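Trilobed Protease (Pyrococcus furiosus, PDB 2GOP) probably hydrolyses peptides or proteins as a protease, and carries a beta-propeller domain with an open velcro topology. Local coordinates at residues A74-N79 / S85-A90; R107-N112 / R116-V121; F154-T159 / D181-N186; V164-E169 / W205-E210. All blocks are in the same frame, centred on the assembly; numbering follows the deposited sequence. Where two conformers were deposited one is given.

Contact 1: residues A74-N79 / S85-A90; sequences AFMRAN and SEIWVA
Phe75 and Trp88 meet across a beta hairpin formed by strands 72-79 and 84-91, the two middle strands of a four-stranded antiparallel propeller blade. The backbone sets the register. Phe75 with Trp88 and Arg77 with Glu86 are hydrogen-bonded pairs, each closed by two bonds, among them Arg77 N to Glu86 O at 2.7 Å. Met76 and Ile87 form the non-hydrogen-bonded pair between them, where Met76 CA makes a CA-H...O contact with Glu86 O at 3.2 Å.

Ring interactions fill the face bearing Phe75, Arg77, Glu86 and Trp88. Phe75 holds CG between its backbone N and carbonyl carbon (chi1 60°), which lays the ring against Trp88, and Trp88 CB makes a CH-pi contact over one ring face, 3.5 Å from the Phe75 centroid. Arg77 then forms a cation-pi pair, its CZ 4.3 Å from the centroid of the Trp88 six-membered ring and 8° off the normal. The guanidinium is inclined by 57° to the indole and dips NH1 toward the ring, while its NE and NH2 bond to Asn60 O and Glu59 O, fixing its rotation.

On the other face the packing is mostly apolar: Met76 CG touches Ile87 CD1 at 3.7 Å, and Ile87 continues onto Ile106 and Leu109 of the next blade.

Within the second strand, Trp88 NE1 donates in its ring plane to the anti side of Glu86 OE1, 2.9 Å away.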
loop_
_atom_site.group_PDB
_atom_site.type_symbol
_atom_site.label_atom_id
_atom_site.label_comp_id
_atom_site.label_asym_id
_atom_site.label_seq_id
_atom_site.Cartn_x
_atom_site.Cartn_y
_atom_site.Cartn_z
ATOM N N ALA A 74 25.992 7.336 6.227
ATOM C CA ALA A 74 25.307 6.344 7.034
ATOM C C ALA A 74 24.759 5.272 6.096
ATOM O O ALA A 74 24.436 5.549 4.935
ATOM C CB ALA A 74 24.176 6.992 7.846
ATOM N N PHE A 75 24.663 4.044 6.589
ATOM C CA PHE A 75 24.126 2.969 5.775
ATOM C C PHE A 75 23.623 1.842 6.635
ATOM O O PHE A 75 23.847 1.831 7.839
ATOM C CB PHE A 75 25.172 2.457 4.778
ATOM C CG PHE A 75 26.423 1.908 5.414
ATOM C CD1 PHE A 75 27.488 2.750 5.731
ATOM C CD2 PHE A 75 26.556 0.544 5.664
ATOM C CE1 PHE A 75 28.665 2.238 6.289
ATOM C CE2 PHE A 75 27.722 0.034 6.223
ATOM C CZ PHE A 75 28.773 0.879 6.531
ATOM N N MET A 76 22.967 0.883 5.991
ATOM C CA MET A 76 22.400 -0.257 6.688
ATOM C C MET A 76 23.108 -1.543 6.285
ATOM O O MET A 76 23.420 -1.745 5.110
ATOM C CB MET A 76 20.920 -0.365 6.355
ATOM C CG MET A 76 20.090 -1.012 7.435
ATOM S SD MET A 76 18.699 -1.919 6.744
ATOM C CE MET A 76 19.600 -3.405 6.342
ATOM N N ARG A 77 23.334 -2.420 7.261
ATOM C CA ARG A 77 23.918 -3.726 7.003
ATOM C C ARG A 77 23.034 -4.815 7.630
ATOM O O ARG A 77 22.678 -4.748 8.806
ATOM C CB ARG A 77 25.345 -3.773 7.558
ATOM C CG ARG A 77 26.111 -5.043 7.214
ATOM C CD ARG A 77 27.614 -4.857 7.427
ATOM N NE ARG A 77 28.247 -4.041 6.380
ATOM C CZ ARG A 77 29.383 -3.363 6.543
ATOM N NH1 ARG A 77 30.005 -3.358 7.714
ATOM N NH2 ARG A 77 29.892 -2.665 5.537
ATOM N N ALA A 78 22.677 -5.808 6.824
ATOM C CA ALA A 78 21.865 -6.925 7.273
ATOM C C ALA A 78 22.764 -7.990 7.877
ATOM O O ALA A 78 23.772 -8.372 7.278
ATOM C CB ALA A 78 21.084 -7.510 6.109
ATOM N N ASN A 79 22.398 -8.455 9.067
ATOM C CA ASN A 79 23.024 -9.616 9.679
ATOM C C ASN A 79 22.082 -10.800 9.492
ATOM O O ASN A 79 21.139 -10.976 10.261
ATOM C CB ASN A 79 23.284 -9.355 11.164
ATOM C CG ASN A 79 24.151 -10.421 11.808
ATOM O OD1 ASN A 79 24.394 -11.478 11.228
ATOM N ND2 ASN A 79 24.616 -10.149 13.021
ATOM N N SER A 85 18.936 -5.800 11.453
ATOM C CA SER A 85 19.457 -4.787 10.546
ATOM C C SER A 85 20.297 -3.842 11.366
ATOM O O SER A 85 19.882 -3.417 12.437
ATOM C CB SER A 85 18.316 -4.001 9.899
ATOM O OG SER A 85 17.249 -4.859 9.564
ATOM N N GLU A 86 21.466 -3.490 10.857
ATOM C CA GLU A 86 22.370 -2.646 11.604
ATOM C C GLU A 86 22.533 -1.327 10.895
ATOM O O GLU A 86 22.644 -1.293 9.671
ATOM C CB GLU A 86 23.730 -3.308 11.723
ATOM C CG GLU A 86 23.683 -4.736 12.233
ATOM C CD GLU A 86 24.950 -5.470 11.905
ATOM O OE1 GLU A 86 25.978 -4.805 11.702
ATOM O OE2 GLU A 86 24.915 -6.711 11.829
ATOM N N ILE A 87 22.541 -0.247 11.666
ATOM C CA ILE A 87 22.908 1.055 11.138
ATOM C C ILE A 87 24.392 1.298 11.421
ATOM O O ILE A 87 24.872 1.057 12.532
ATOM C CB ILE A 87 22.046 2.182 11.724
ATOM C CG1 ILE A 87 20.570 1.947 11.387
ATOM C CG2 ILE A 87 22.509 3.543 11.197
ATOM C CD1 ILE A 87 20.252 1.745 9.892
ATOM N N TRP A 88 25.094 1.748 10.381
ATOM C CA TRP A 88 26.511 2.032 10.412
ATOM C C TRP A 88 26.743 3.475 9.989
ATOM O O TRP A 88 25.912 4.078 9.303
ATOM C CB TRP A 88 27.252 1.130 9.415
ATOM C CG TRP A 88 27.478 -0.253 9.889
ATOM C CD1 TRP A 88 26.533 -1.192 10.162
ATOM C CD2 TRP A 88 28.744 -0.871 10.133
ATOM N NE1 TRP A 88 27.130 -2.355 10.571
ATOM C CE2 TRP A 88 28.490 -2.184 10.564
ATOM C CE3 TRP A 88 30.071 -0.439 10.033
ATOM C CZ2 TRP A 88 29.513 -3.070 10.906
ATOM C CZ3 TRP A 88 31.077 -1.314 10.372
ATOM C CH2 TRP A 88 30.797 -2.615 10.796
ATOM N N VAL A 89 27.896 4.004 10.377
ATOM C CA VAL A 89 28.365 5.291 9.888
ATOM C C VAL A 89 29.831 5.166 9.467
ATOM O O VAL A 89 30.655 4.669 10.225
ATOM C CB VAL A 89 28.198 6.393 10.964
ATOM C CG1 VAL A 89 28.740 7.723 10.451
ATOM C CG2 VAL A 89 26.719 6.531 11.343
ATOM N N ALA A 90 30.131 5.602 8.244
ATOM C CA ALA A 90 31.489 5.638 7.725
ATOM C C ALA A 90 31.951 7.081 7.631
ATOM O O ALA A 90 31.217 7.965 7.181
ATOM C CB ALA A 90 31.561 4.984 6.357
#

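Contact 2: residues R107-N112 / R116-V121; sequences RSLEWN and RKLLIV
Leu118 CD1 rests over the centre of the Trp111 indole, a CH-pi contact 3.9 Å from the centroid of the five-membered ring and 15° off its normal. The two residues form a non-hydrogen-bonded pair of an antiparallel hairpin in a propeller blade. With CG turned away from its own backbone N (chi1 -168°), Leu118 leans CD1 over the neighbouring strand, where it also meets Leu109 CD1 at 3.9 Å. Leu109 in turn lies alongside Ile120, pointing the same way, with Leu109 CD1 3.8 Å from Ile120 CG1.

The opposite face is more polar. Ser108 OG lies against Val121 CB and shares a water with Leu119 O, which accepts from the water at 2.9 Å. Asn112 and Lys117 run side by side, Asn112 ND2 3.5 Å from Lys117 CE; their polar ends look beyond the hairpin, since Lys117 NZ forms salt bridges with Asp114 and Asp181, and Asn112 bonds to both aspartates as well. At the other end, Arg107 and Ser108 both face Val121 in a classic beta bulge, so that Val121 O accepts two N-H groups, from Arg107 N at 2.7 Å and Ser108 N at 3.2 Å.

The hairpin is wedged between two blades: Leu109, Trp111 and Leu118 pack on Ala74 of strand 72-79, with Trp111 NE1 bonded to Arg65 O, while Asn112, Lys117 and Leu119 pack on Trp178 of strand 175-179.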
loop_
_atom_site.group_PDB
_atom_site.type_symbol
_atom_site.label_atom_id
_atom_site.label_comp_id
_atom_site.label_asym_id
_atom_site.label_seq_id
_atom_site.Cartn_x
_atom_site.Cartn_y
_atom_site.Cartn_z
ATOM N N ARG A 107 12.940 1.500 8.839
ATOM C CA ARG A 107 12.005 2.152 7.919
ATOM C C ARG A 107 12.659 3.338 7.210
ATOM O O ARG A 107 12.485 3.515 6.011
ATOM C CB ARG A 107 10.750 2.630 8.659
ATOM C CG ARG A 107 9.631 3.106 7.740
ATOM C CD ARG A 107 8.602 3.932 8.477
ATOM N NE ARG A 107 7.334 4.022 7.747
ATOM C CZ ARG A 107 6.333 3.137 7.826
ATOM N NH1 ARG A 107 6.430 2.047 8.594
ATOM N NH2 ARG A 107 5.219 3.341 7.124
ATOM N N SER A 108 13.378 4.169 7.951
ATOM C CA SER A 108 14.038 5.330 7.346
ATOM C C SER A 108 15.318 5.709 8.063
ATOM O O SER A 108 15.532 5.358 9.230
ATOM C CB SER A 108 13.111 6.534 7.326
ATOM O OG SER A 108 12.665 6.829 8.635
ATOM N N LEU A 109 16.145 6.454 7.337
ATOM C CA LEU A 109 17.465 6.857 7.787
ATOM C C LEU A 109 17.760 8.222 7.180
ATOM O O LEU A 109 17.777 8.343 5.964
ATOM C CB LEU A 109 18.478 5.825 7.309
ATOM C CG LEU A 109 19.928 5.986 7.740
ATOM C CD1 LEU A 109 20.039 5.986 9.276
ATOM C CD2 LEU A 109 20.726 4.858 7.092
ATOM N N GLU A 110 17.935 9.254 8.011
ATOM C CA GLU A 110 17.991 10.635 7.510
ATOM C C GLU A 110 18.919 11.480 8.363
ATOM O O GLU A 110 18.799 11.501 9.576
ATOM C CB GLU A 110 16.589 11.284 7.492
ATOM C CG GLU A 110 16.532 12.681 6.824
ATOM C CD GLU A 110 15.182 13.441 6.947
ATOM O OE1 GLU A 110 14.270 13.058 7.718
ATOM O OE2 GLU A 110 15.048 14.463 6.240
ATOM N N TRP A 111 19.830 12.184 7.704
ATOM C CA TRP A 111 20.707 13.119 8.362
ATOM C C TRP A 111 19.979 14.412 8.652
ATOM O O TRP A 111 19.195 14.889 7.833
ATOM C CB TRP A 111 21.898 13.470 7.471
ATOM C CG TRP A 111 22.938 12.420 7.376
ATOM C CD1 TRP A 111 23.135 11.578 6.340
ATOM C CD2 TRP A 111 23.962 12.127 8.335
ATOM N NE1 TRP A 111 24.208 10.763 6.592
ATOM C CE2 TRP A 111 24.734 11.080 7.811
ATOM C CE3 TRP A 111 24.298 12.646 9.585
ATOM C CZ2 TRP A 111 25.827 10.532 8.494
ATOM C CZ3 TRP A 111 25.380 12.097 10.266
ATOM C CH2 TRP A 111 26.134 11.052 9.712
ATOM N N ASN A 112 20.280 14.982 9.816
ATOM C CA ASN A 112 20.001 16.379 10.105
ATOM C C ASN A 112 20.881 17.282 9.227
ATOM O O ASN A 112 21.969 16.887 8.808
ATOM C CB ASN A 112 20.256 16.647 11.592
ATOM C CG ASN A 112 19.917 18.064 11.993
ATOM O OD1 ASN A 112 20.614 19.001 11.608
ATOM N ND2 ASN A 112 18.836 18.232 12.760
ATOM N N ARG A 116 25.525 15.976 11.701
ATOM C CA ARG A 116 25.961 15.415 12.979
ATOM C C ARG A 116 24.876 14.513 13.564
ATOM O O ARG A 116 25.170 13.387 13.982
ATOM C CB ARG A 116 26.339 16.552 13.935
ATOM C CG ARG A 116 26.548 16.154 15.362
ATOM C CD ARG A 116 26.633 17.382 16.271
ATOM N NE ARG A 116 25.830 17.166 17.474
ATOM C CZ ARG A 116 24.762 17.882 17.837
ATOM N NH1 ARG A 116 24.354 18.944 17.140
ATOM N NH2 ARG A 116 24.112 17.552 18.954
ATOM N N LYS A 117 23.629 14.985 13.583
ATOM C CA LYS A 117 22.520 14.159 14.067
ATOM C C LYS A 117 21.895 13.295 12.966
ATOM O O LYS A 117 21.751 13.721 11.810
ATOM C CB LYS A 117 21.446 15.015 14.724
ATOM C CG LYS A 117 21.963 15.837 15.909
ATOM C CD LYS A 117 20.827 16.443 16.732
ATOM C CE LYS A 117 20.014 17.503 15.973
ATOM N NZ LYS A 117 20.746 18.784 15.721
ATOM N N LEU A 118 21.482 12.096 13.363
ATOM C CA LEU A 118 20.944 11.103 12.458
ATOM C C LEU A 118 19.608 10.571 13.013
ATOM O O LEU A 118 19.538 10.118 14.167
ATOM C CB LEU A 118 21.983 9.994 12.315
ATOM C CG LEU A 118 21.866 8.918 11.241
ATOM C CD1 LEU A 118 21.721 9.512 9.839
ATOM C CD2 LEU A 118 23.087 7.999 11.344
ATOM N N LEU A 119 18.545 10.676 12.211
ATOM C CA LEU A 119 17.223 10.156 12.579
ATOM C C LEU A 119 17.044 8.761 11.997
ATOM O O LEU A 119 17.093 8.578 10.778
ATOM C CB LEU A 119 16.098 11.050 12.061
ATOM C CG LEU A 119 14.663 10.545 12.353
ATOM C CD1 LEU A 119 14.406 10.501 13.867
ATOM C CD2 LEU A 119 13.608 11.384 11.626
ATOM N N ILE A 120 16.833 7.790 12.884
ATOM C CA ILE A 120 16.550 6.412 12.512
ATOM C C ILE A 120 15.141 6.058 12.971
ATOM O O ILE A 120 14.791 6.237 14.145
ATOM C CB ILE A 120 17.540 5.434 13.189
ATOM C CG1 ILE A 120 18.995 5.849 12.905
ATOM C CG2 ILE A 120 17.291 3.993 12.717
ATOM C CD1 ILE A 120 19.958 5.383 13.943
ATOM N N VAL A 121 14.331 5.549 12.043
ATOM C CA VAL A 121 13.003 5.042 12.376
ATOM C C VAL A 121 12.913 3.550 12.006
ATOM O O VAL A 121 13.328 3.130 10.927
ATOM C CB VAL A 121 11.880 5.874 11.708
ATOM C CG1 VAL A 121 10.516 5.377 12.146
ATOM C CG2 VAL A 121 12.053 7.359 12.045
HETATM O O HOH W 1 14.557 8.723 9.426
#

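Contact 3: residues F154-T159 / D181-N186; sequences FWIFDT and DKIVVN
Ile156 and Ile183 each set CG1 opposite the carbonyl carbon, beside the backbone N, and Ile156 then continues almost fully extended to CD1 (chi2 -174°). The same first torsion in Phe154 (chi1 -64°) swings its ring out toward Val185. These choices let the side chains bridge a wide gap: even the closest pair of CA atoms, Phe154 CA and Val185 CA, lie 9.6 Å apart.

The contact is a worked case of blade-to-blade packing in a beta-propeller. Strand 151-158 belongs to the blade that ends with strand 163-171, and strand 182-188 to the following one, so the faces of two separate sheets are brought together. Phe154 and Val185 come from opposite directions and touch through Phe154 CZ and Val185 CG1 at 3.9 Å. Ile156 and Ile183 reach toward each other tip to tip; the modelled gap between their CD1 atoms is shorter than carbons can sit, so its exact value is doubtful.

Neighbours complete the layer. Trp178 of strand 175-179 touches both isoleucines, Leu119 lies against Ile183, and Val121 lies against Phe154, whose ring is also stacked with Phe168.

No hydrogen bond or salt bridge passes between the two segments, and all four touching residues are buried. Cohesion here is therefore that of dispersion and the exclusion of water, which imposes little directionality.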
loop_
_atom_site.group_PDB
_atom_site.type_symbol
_atom_site.label_atom_id
_atom_site.label_comp_id
_atom_site.label_asym_id
_atom_site.label_seq_id
_atom_site.Cartn_x
_atom_site.Cartn_y
_atom_site.Cartn_z
ATOM N N PHE A 154 11.715 5.616 17.234
ATOM C CA PHE A 154 12.468 6.732 16.679
ATOM C C PHE A 154 13.745 6.942 17.512
ATOM O O PHE A 154 13.674 7.166 18.725
ATOM C CB PHE A 154 11.625 8.013 16.708
ATOM C CG PHE A 154 10.367 7.966 15.841
ATOM C CD1 PHE A 154 9.300 7.141 16.172
ATOM C CD2 PHE A 154 10.243 8.790 14.723
ATOM C CE1 PHE A 154 8.143 7.112 15.393
ATOM C CE2 PHE A 154 9.097 8.760 13.949
ATOM C CZ PHE A 154 8.034 7.921 14.297
ATOM N N TRP A 155 14.903 6.873 16.859
ATOM C CA TRP A 155 16.176 7.165 17.507
ATOM C C TRP A 155 16.825 8.401 16.885
ATOM O O TRP A 155 16.906 8.516 15.656
ATOM C CB TRP A 155 17.170 6.023 17.324
ATOM C CG TRP A 155 16.830 4.694 17.897
ATOM C CD1 TRP A 155 17.162 4.235 19.124
ATOM C CD2 TRP A 155 16.204 3.594 17.210
ATOM N NE1 TRP A 155 16.739 2.929 19.273
ATOM C CE2 TRP A 155 16.151 2.517 18.107
ATOM C CE3 TRP A 155 15.651 3.432 15.931
ATOM C CZ2 TRP A 155 15.571 1.289 17.771
ATOM C CZ3 TRP A 155 15.084 2.218 15.600
ATOM C CH2 TRP A 155 15.036 1.164 16.523
ATOM N N ILE A 156 17.312 9.306 17.726
ATOM C CA ILE A 156 18.218 10.350 17.268
ATOM C C ILE A 156 19.610 9.977 17.753
ATOM O O ILE A 156 19.848 9.872 18.954
ATOM C CB ILE A 156 17.823 11.740 17.784
ATOM C CG1 ILE A 156 16.410 12.096 17.307
ATOM C CG2 ILE A 156 18.798 12.803 17.283
ATOM C CD1 ILE A 156 15.994 13.520 17.662
ATOM N N PHE A 157 20.505 9.730 16.805
ATOM C CA PHE A 157 21.880 9.410 17.110
ATOM C C PHE A 157 22.761 10.617 16.800
ATOM O O PHE A 157 22.585 11.290 15.783
ATOM C CB PHE A 157 22.346 8.201 16.296
ATOM C CG PHE A 157 23.659 7.650 16.758
ATOM C CD1 PHE A 157 23.707 6.694 17.766
ATOM C CD2 PHE A 157 24.852 8.112 16.218
ATOM C CE1 PHE A 157 24.917 6.201 18.206
ATOM C CE2 PHE A 157 26.070 7.620 16.669
ATOM C CZ PHE A 157 26.097 6.668 17.655
ATOM N N ASP A 158 23.715 10.869 17.689
ATOM C CA ASP A 158 24.621 11.999 17.585
ATOM C C ASP A 158 26.008 11.473 17.266
ATOM O O ASP A 158 26.586 10.732 18.054
ATOM C CB ASP A 158 24.626 12.748 18.921
ATOM C CG ASP A 158 25.611 13.908 18.956
ATOM O OD1 ASP A 158 26.162 14.284 17.904
ATOM O OD2 ASP A 158 25.837 14.439 20.064
ATOM N N THR A 159 26.548 11.856 16.115
ATOM C CA THR A 159 27.886 11.399 15.713
ATOM C C THR A 159 29.019 12.066 16.512
ATOM O O THR A 159 30.128 11.544 16.566
ATOM C CB THR A 159 28.136 11.625 14.203
ATOM O OG1 THR A 159 28.108 13.026 13.911
ATOM C CG2 THR A 159 27.095 10.904 13.382
ATOM N N ASP A 181 15.683 21.280 13.518
ATOM C CA ASP A 181 16.062 20.439 14.657
ATOM C C ASP A 181 14.886 19.710 15.302
ATOM O O ASP A 181 15.061 18.996 16.296
ATOM C CB ASP A 181 16.819 21.258 15.699
ATOM C CG ASP A 181 18.287 21.441 15.342
ATOM O OD1 ASP A 181 18.883 20.553 14.666
ATOM O OD2 ASP A 181 18.838 22.478 15.740
ATOM N N LYS A 182 13.695 19.871 14.730
ATOM C CA LYS A 182 12.519 19.173 15.211
ATOM C C LYS A 182 12.228 17.968 14.332
ATOM O O LYS A 182 12.759 17.829 13.236
ATOM C CB LYS A 182 11.315 20.110 15.237
ATOM C CG LYS A 182 11.487 21.316 16.119
ATOM C CD LYS A 182 10.167 22.033 16.354
ATOM C CE LYS A 182 10.370 23.383 17.048
ATOM N NZ LYS A 182 9.091 24.059 17.405
ATOM N N ILE A 183 11.379 17.081 14.828
ATOM C CA ILE A 183 10.953 15.934 14.058
ATOM C C ILE A 183 9.446 16.034 13.852
ATOM O O ILE A 183 8.675 16.247 14.803
ATOM C CB ILE A 183 11.330 14.598 14.747
ATOM C CG1 ILE A 183 12.859 14.488 14.885
ATOM C CG2 ILE A 183 10.828 13.423 13.934
ATOM C CD1 ILE A 183 13.283 13.603 16.026
ATOM N N VAL A 184 9.037 15.907 12.596
ATOM C CA VAL A 184 7.619 15.886 12.250
ATOM C C VAL A 184 7.204 14.424 12.200
ATOM O O VAL A 184 7.795 13.645 11.470
ATOM C CB VAL A 184 7.384 16.554 10.895
ATOM C CG1 VAL A 184 5.928 16.362 10.422
ATOM C CG2 VAL A 184 7.767 18.035 10.992
ATOM N N VAL A 185 6.185 14.073 12.971
ATOM C CA VAL A 185 5.816 12.683 13.182
ATOM C C VAL A 185 4.400 12.421 12.700
ATOM O O VAL A 185 3.454 13.075 13.147
ATOM C CB VAL A 185 5.932 12.307 14.662
ATOM C CG1 VAL A 185 5.546 10.844 14.886
ATOM C CG2 VAL A 185 7.361 12.563 15.159
ATOM N N ASN A 186 4.283 11.453 11.786
ATOM C CA ASN A 186 3.014 10.989 11.251
ATOM C C ASN A 186 2.573 9.734 11.991
ATOM O O ASN A 186 3.295 8.747 12.004
ATOM C CB ASN A 186 3.147 10.660 9.763
ATOM C CG ASN A 186 3.810 11.762 8.978
ATOM O OD1 ASN A 186 3.317 12.874 8.950
ATOM N ND2 ASN A 186 4.915 11.447 8.298
#

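Contact 4: residues V164-E169 / W205-E210; sequences VIEEFE and WEDGKE
Phe168 and Trp205 lie face to face: the centroids of the Phe168 ring and the Trp205 five-membered ring are 3.9 Å apart, with planes at 20°. The side chains slide past each other from opposite directions, and the nearest atoms are Phe168 CD2 and Trp205 CZ2 at 3.3 Å. A chi1 of 62° tucks the Phe168 ring above its own main chain, flanked by N and C, and turns its face to the indole. Glu166 comes in at the indole edge, its CG 3.7 Å from Trp205 CH2.

The stack spans two adjacent blades of the propeller, from strand 163-171, outermost in its sheet, to the hairpin of strands 200-206 and 209-217. That hairpin turns through a type I' beta turn from Glu206 to Lys209, closed by Lys209 N bonding to Glu206 O at 3.0 Å. Its backbone folds under the indole, so Gly208 N and Lys209 O cover the face opposite Phe168. Glu210 OE1, also at the indole edge, forms a salt bridge with Lys170 NZ.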
loop_
_atom_site.group_PDB
_atom_site.type_symbol
_atom_site.label_atom_id
_atom_site.label_comp_id
_atom_site.label_asym_id
_atom_site.label_seq_id
_atom_site.Cartn_x
_atom_site.Cartn_y
_atom_site.Cartn_z
ATOM N N VAL A 164 23.022 7.410 21.196
ATOM C CA VAL A 164 21.616 7.781 21.025
ATOM C C VAL A 164 21.301 8.824 22.083
ATOM O O VAL A 164 21.562 8.595 23.260
ATOM C CB VAL A 164 20.652 6.572 21.215
ATOM C CG1 VAL A 164 19.202 7.031 21.171
ATOM C CG2 VAL A 164 20.903 5.512 20.162
ATOM N N ILE A 165 20.766 9.970 21.663
ATOM C CA ILE A 165 20.478 11.080 22.587
ATOM C C ILE A 165 18.987 11.264 22.824
ATOM O O ILE A 165 18.590 11.853 23.823
ATOM C CB ILE A 165 21.106 12.427 22.121
ATOM C CG1 ILE A 165 20.740 12.752 20.668
ATOM C CG2 ILE A 165 22.626 12.382 22.288
ATOM C CD1 ILE A 165 21.119 14.159 20.252
ATOM N N GLU A 166 18.172 10.804 21.879
ATOM C CA GLU A 166 16.727 10.770 22.039
ATOM C C GLU A 166 16.194 9.462 21.457
ATOM O O GLU A 166 16.747 8.935 20.487
ATOM C CB GLU A 166 16.062 11.971 21.357
ATOM C CG GLU A 166 16.071 13.273 22.188
ATOM C CD GLU A 166 17.028 14.347 21.678
ATOM O OE1 GLU A 166 17.589 14.195 20.571
ATOM O OE2 GLU A 166 17.202 15.364 22.388
ATOM N N GLU A 167 15.131 8.952 22.065
ATOM C CA GLU A 167 14.489 7.720 21.641
ATOM C C GLU A 167 13.027 7.760 22.090
ATOM O O GLU A 167 12.737 8.061 23.242
ATOM C CB GLU A 167 15.220 6.505 22.226
ATOM C CG GLU A 167 14.467 5.173 22.060
ATOM C CD GLU A 167 15.343 3.938 22.246
ATOM O OE1 GLU A 167 16.480 4.056 22.739
ATOM O OE2 GLU A 167 14.882 2.836 21.897
ATOM N N PHE A 168 12.098 7.508 21.175
ATOM C CA PHE A 168 10.689 7.403 21.561
ATOM C C PHE A 168 9.946 6.433 20.673
ATOM O O PHE A 168 10.430 6.043 19.611
ATOM C CB PHE A 168 9.994 8.771 21.576
ATOM C CG PHE A 168 9.943 9.462 20.242
ATOM C CD1 PHE A 168 8.838 9.321 19.412
ATOM C CD2 PHE A 168 10.983 10.286 19.834
ATOM C CE1 PHE A 168 8.775 9.971 18.200
ATOM C CE2 PHE A 168 10.935 10.937 18.627
ATOM C CZ PHE A 168 9.821 10.788 17.804
ATOM N N GLU A 169 8.769 6.037 21.136
ATOM C CA GLU A 169 7.945 5.080 20.435
ATOM C C GLU A 169 6.621 5.710 20.028
ATOM O O GLU A 169 6.068 6.540 20.742
ATOM C CB GLU A 169 7.703 3.860 21.320
ATOM C CG GLU A 169 8.952 3.013 21.521
ATOM C CD GLU A 169 8.690 1.745 22.314
ATOM O OE1 GLU A 169 7.614 1.637 22.944
ATOM O OE2 GLU A 169 9.572 0.857 22.307
ATOM N N TRP A 205 7.898 17.315 17.135
ATOM C CA TRP A 205 8.504 16.729 18.308
ATOM C C TRP A 205 9.878 17.343 18.554
ATOM O O TRP A 205 10.661 17.518 17.620
ATOM C CB TRP A 205 8.636 15.215 18.083
ATOM C CG TRP A 205 8.958 14.398 19.314
ATOM C CD1 TRP A 205 8.067 13.707 20.091
ATOM C CD2 TRP A 205 10.254 14.161 19.883
ATOM N NE1 TRP A 205 8.730 13.066 21.111
ATOM C CE2 TRP A 205 10.070 13.332 21.012
ATOM C CE3 TRP A 205 11.549 14.580 19.560
ATOM C CZ2 TRP A 205 11.132 12.906 21.813
ATOM C CZ3 TRP A 205 12.607 14.162 20.357
ATOM C CH2 TRP A 205 12.392 13.327 21.470
ATOM N N GLU A 206 10.162 17.681 19.805
ATOM C CA GLU A 206 11.500 18.105 20.191
ATOM C C GLU A 206 11.725 17.922 21.689
ATOM O O GLU A 206 10.852 18.243 22.497
ATOM C CB GLU A 206 11.763 19.566 19.795
ATOM C CG GLU A 206 13.230 19.976 19.973
ATOM C CD GLU A 206 13.544 21.376 19.443
ATOM O OE1 GLU A 206 12.627 22.215 19.391
ATOM O OE2 GLU A 206 14.725 21.634 19.098
ATOM N N ASP A 207 12.889 17.372 22.042
ATOM C CA ASP A 207 13.320 17.264 23.435
ATOM C C ASP A 207 12.266 16.619 24.336
ATOM O O ASP A 207 11.988 17.110 25.431
ATOM C CB ASP A 207 13.699 18.647 23.974
ATOM C CG ASP A 207 14.345 18.585 25.360
ATOM O OD1 ASP A 207 15.337 17.838 25.539
ATOM O OD2 ASP A 207 13.857 19.286 26.274
ATOM N N GLY A 208 11.664 15.538 23.849
ATOM C CA GLY A 208 10.719 14.748 24.635
ATOM C C GLY A 208 9.291 15.265 24.661
ATOM O O GLY A 208 8.417 14.628 25.250
ATOM N N LYS A 209 9.048 16.416 24.038
ATOM C CA LYS A 209 7.722 17.033 24.036
ATOM C C LYS A 209 7.256 17.170 22.596
ATOM O O LYS A 209 8.070 17.217 21.674
ATOM C CB LYS A 209 7.753 18.393 24.730
ATOM C CG LYS A 209 8.207 18.309 26.215
ATOM C CD LYS A 209 9.102 19.475 26.624
ATOM C CE LYS A 209 8.329 20.560 27.373
ATOM N NZ LYS A 209 9.010 21.896 27.309
ATOM N N GLU A 210 5.942 17.201 22.418
ATOM C CA GLU A 210 5.358 17.258 21.093
ATOM C C GLU A 210 4.114 18.108 21.094
ATOM O O GLU A 210 3.523 18.379 22.139
ATOM C CB GLU A 210 5.049 15.852 20.573
ATOM C CG GLU A 210 3.704 15.282 21.017
ATOM C CD GLU A 210 3.519 13.827 20.636
ATOM O OE1 GLU A 210 4.298 13.306 19.791
ATOM O OE2 GLU A 210 2.584 13.210 21.193
#

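Contacts 1 and 2 are hairpins within single blades, partly buried and stitched by backbone hydrogen bonds, whereas contacts 3 and 4 join one blade to the next through side chains alone. Contact 3 is wholly buried, pairing aliphatic tips and one phenyl ring; contact 4, about 22 Å from the centre of the chain to its own centre, is partly exposed and relies on stacked rings. Contact 2, nearer the centre, touches the other three: its apolar face meets contact 1 through Ala74, Val89 and Ile87, and Lys117 forms a salt bridge with Asp181 of contact 3. Contacts 3 and 4 bridge the same two sheets, their segments alternating along the chain, with mainly aliphatic packing inward and stacked rings outward.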